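Hypothetical bacterial 6-phosphogluconolactonase (Bacteroides fragilis, PDB 3SCY) probably hydrolyses 6-phosphogluconolactone to 6-phosphogluconate as a seven-bladed beta-propeller lactonase. Local coordinates at residues Asn25-Tyr30 against Leu44-Val49. Numbering follows the deposited sequence. Where two conformers were deposited one is given.
Sequences NSKGIY and LSDAEV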
ATOM      1  N   ASN A  25      20.186  10.412   2.491  1.00 35.77           N
ATOM      2  CA  ASN A  25      20.177  11.212   3.722  1.00 35.43           C
ATOM      3  C   ASN A  25      18.979  10.942   4.632  1.00 34.46           C
ATOM      4  O   ASN A  25      18.935  11.508   5.727  1.00 35.35           O
ATOM      5  CB  ASN A  25      20.207  12.709   3.391  1.00 42.17           C
ATOM      6  CG  ASN A  25      21.521  13.214   2.856  1.00 73.56           C
ATOM      7  OD1 ASN A  25      22.607  12.788   3.273  1.00 68.02           O
ATOM      8  ND2 ASN A  25      21.444  14.173   1.946  1.00 69.91           N
ATOM      9  N   SER A  26      18.001  10.118   4.199  1.00 28.34           N
ATOM     10  CA  SER A  26      16.845   9.860   5.062  1.00 26.67           C
ATOM     11  C   SER A  26      17.211   9.073   6.316  1.00 28.35           C
ATOM     12  O   SER A  26      17.974   8.111   6.218  1.00 29.78           O
ATOM     13  CB  SER A  26      15.780   9.073   4.310  1.00 27.90           C
ATOM     14  OG  SER A  26      14.759   8.672   5.206  1.00 27.69           O
ATOM     15  N   LYS A  27      16.654   9.463   7.481  1.00 26.43           N
ATOM     16  CA  LYS A  27      16.878   8.750   8.741  0.50 26.60           C
ATOM     17  C   LYS A  27      15.987   7.513   8.823  1.00 27.36           C
ATOM     18  O   LYS A  27      16.312   6.556   9.521  1.00 26.86           O
ATOM     19  CB  LYS A  27      16.605   9.644   9.964  0.50 30.02           C
ATOM     20  CG  LYS A  27      17.660  10.708  10.234  0.50 44.53           C
ATOM     21  CD  LYS A  27      17.203  11.628  11.354  0.50 49.95           C
ATOM     22  CE  LYS A  27      18.164  12.757  11.620  0.50 56.58           C
ATOM     23  NZ  LYS A  27      19.345  12.312  12.406  0.50 64.54           N
ATOM     24  N   GLY A  28      14.852   7.557   8.128  1.00 24.77           N
ATOM     25  CA  GLY A  28      13.908   6.451   8.139  1.00 24.44           C
ATOM     26  C   GLY A  28      12.475   6.899   8.018  1.00 23.74           C
ATOM     27  O   GLY A  28      11.968   7.070   6.909  1.00 24.00           O
ATOM     28  N   ILE A  29      11.779   6.989   9.160  1.00 20.07           N
ATOM     29  CA  ILE A  29      10.354   7.389   9.153  1.00 18.06           C
ATOM     30  C   ILE A  29      10.242   8.820   9.614  1.00 21.73           C
ATOM     31  O   ILE A  29      10.812   9.171  10.647  1.00 22.33           O
ATOM     32  CB  ILE A  29       9.480   6.461  10.055  1.00 20.61           C
ATOM     33  CG1 ILE A  29       9.554   5.006   9.578  1.00 19.26           C
ATOM     34  CG2 ILE A  29       8.027   6.936  10.067  1.00 20.44           C
ATOM     35  CD1 ILE A  29       8.948   4.002  10.571  1.00 19.92           C
ATOM     36  N   TYR A  30       9.439   9.607   8.908  1.00 19.18           N
ATOM     37  CA  TYR A  30       9.195  10.995   9.260  1.00 20.05           C
ATOM     38  C   TYR A  30       7.719  11.163   9.538  1.00 24.05           C
ATOM     39  O   TYR A  30       6.881  10.531   8.875  1.00 22.72           O
ATOM     40  CB  TYR A  30       9.651  11.925   8.136  1.00 20.69           C
ATOM     41  CG  TYR A  30      11.146  11.923   7.921  1.00 22.38           C
ATOM     42  CD1 TYR A  30      11.747  10.991   7.079  1.00 23.42           C
ATOM     43  CD2 TYR A  30      11.971  12.814   8.605  1.00 24.83           C
ATOM     44  CE1 TYR A  30      13.129  10.954   6.913  1.00 26.58           C
ATOM     45  CE2 TYR A  30      13.358  12.780   8.454  1.00 27.31           C
ATOM     46  CZ  TYR A  30      13.928  11.864   7.583  1.00 34.96           C
ATOM     47  OH  TYR A  30      15.286  11.800   7.415  1.00 38.48           O
ATOM     48  N   LEU A  44       6.861  16.857  12.698  1.00 26.58           N
ATOM     49  CA  LEU A  44       6.687  16.549  14.110  1.00 26.64           C
ATOM     50  C   LEU A  44       7.904  15.827  14.637  1.00 28.81           C
ATOM     51  O   LEU A  44       8.560  16.294  15.556  1.00 31.38           O
ATOM     52  CB  LEU A  44       5.406  15.706  14.364  1.00 26.10           C
ATOM     53  CG  LEU A  44       4.056  16.342  13.986  1.00 29.83           C
ATOM     54  CD1 LEU A  44       2.927  15.327  14.125  1.00 27.92           C
ATOM     55  CD2 LEU A  44       3.743  17.561  14.859  1.00 33.54           C
ATOM     56  N   SER A  45       8.214  14.665  14.073  1.00 25.47           N
ATOM     57  CA  SER A  45       9.318  13.877  14.597  1.00 24.93           C
ATOM     58  C   SER A  45       9.864  12.987  13.507  1.00 26.19           C
ATOM     59  O   SER A  45       9.451  13.081  12.358  1.00 25.71           O
ATOM     60  CB  SER A  45       8.837  13.029  15.786  1.00 26.71           C
ATOM     61  OG  SER A  45       9.908  12.430  16.496  1.00 30.90           O
ATOM     62  N   ASP A  46      10.801  12.141  13.867  1.00 25.97           N
ATOM     63  CA  ASP A  46      11.358  11.162  12.954  1.00 26.03           C
ATOM     64  C   ASP A  46      11.882   9.996  13.741  1.00 30.76           C
ATOM     65  O   ASP A  46      12.058  10.101  14.953  1.00 32.69           O
ATOM     66  CB  ASP A  46      12.451  11.766  12.049  1.00 27.93           C
ATOM     67  CG  ASP A  46      13.622  12.352  12.800  1.00 40.46           C
ATOM     68  OD1 ASP A  46      14.354  11.575  13.452  1.00 42.49           O
ATOM     69  OD2 ASP A  46      13.829  13.585  12.706  1.00 42.22           O
ATOM     70  N   ALA A  47      12.085   8.873  13.069  1.00 25.63           N
ATOM     71  CA  ALA A  47      12.607   7.668  13.696  1.00 24.47           C
ATOM     72  C   ALA A  47      13.684   7.080  12.813  1.00 26.79           C
ATOM     73  O   ALA A  47      13.479   6.940  11.601  1.00 24.83           O
ATOM     74  CB  ALA A  47      11.489   6.650  13.930  1.00 24.51           C
ATOM     75  N   GLU A  48      14.841   6.773  13.408  1.00 24.77           N
ATOM     76  CA  GLU A  48      15.944   6.127  12.708  1.00 26.24           C
ATOM     77  C   GLU A  48      15.579   4.661  12.534  1.00 28.48           C
ATOM     78  O   GLU A  48      15.459   3.913  13.513  1.00 29.56           O
ATOM     79  CB  GLU A  48      17.269   6.302  13.451  1.00 29.98           C
ATOM     80  CG  GLU A  48      17.815   7.704  13.277  1.00 41.05           C
ATOM     81  CD  GLU A  48      19.320   7.877  13.300  1.00 57.90           C
ATOM     82  OE1 GLU A  48      20.054   6.874  13.145  1.00 63.71           O
ATOM     83  OE2 GLU A  48      19.764   9.037  13.441  1.00 43.18           O
ATOM     84  N   VAL A  49      15.327   4.288  11.276  1.00 23.54           N
ATOM     85  CA  VAL A  49      14.883   2.952  10.841  0.50 22.23           C
ATOM     86  C   VAL A  49      15.446   2.702   9.453  1.00 25.93           C
ATOM     87  O   VAL A  49      15.332   3.584   8.626  1.00 25.73           O
ATOM     88  CB  VAL A  49      13.327   2.812  10.800  0.50 25.27           C
ATOM     89  CG1 VAL A  49      12.917   1.343  10.804  0.50 24.28           C
ATOM     90  CG2 VAL A  49      12.631   3.571  11.923  0.50 24.88           C
TER
HETATM   91  O   HOH W   1      18.396  10.547  15.056  1.00 30.83           O
HETATM   92  O   HOH W   2      21.630  10.859  12.542  1.00 64.69           O
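Ile29 and Ala47 form the antiparallel hydrogen-bonded pair that sets the register between Asn25-Tyr30 and Leu44-Val49. Ile29 N reaches Ala47 O at 3.0 Å and Ala47 N returns to Ile29 O at 2.8 Å. Segments 28-30 and 44-48 run antiparallel, at 169°. A third backbone bond, from Val49 N to Lys27 O, carries the pairing past the strand ends. Gly28 faces Glu48 with backbone angles at which a CB would clash with the carbonyl oxygens of Ala47 and Val49. The hairpin of strands 28-35 and 41-48 lies in a four-stranded propeller blade that strand 354-360, from the C-terminal end of the chain, completes, the closure known as velcro in this fold; 41-48 is an outermost strand. On the Ile29 and Ala47 face, Ile29 CD1 meets Val49 CG2 at 3.9 Å in the Val49 conformer described, and Leu89 and Phe80 of the sheet containing strands 76-83 and 88-96 pack against this side. On the other face, Asp46 CB sits 3.6 Å from Tyr30 CD2, approaching the ring obliquely. Tyr30 OH accepts a nearly straight bond from Lys27 N (171°), tying the ring to the turn. In the conformer described, the Lys27 chain bends at chi4 (-78°), placing NZ 3.5 Å from Glu48 OE2 in a salt bridge whose hydrogen bond is weak; two waters also join NZ to OE2, one of them only weakly on the NZ side.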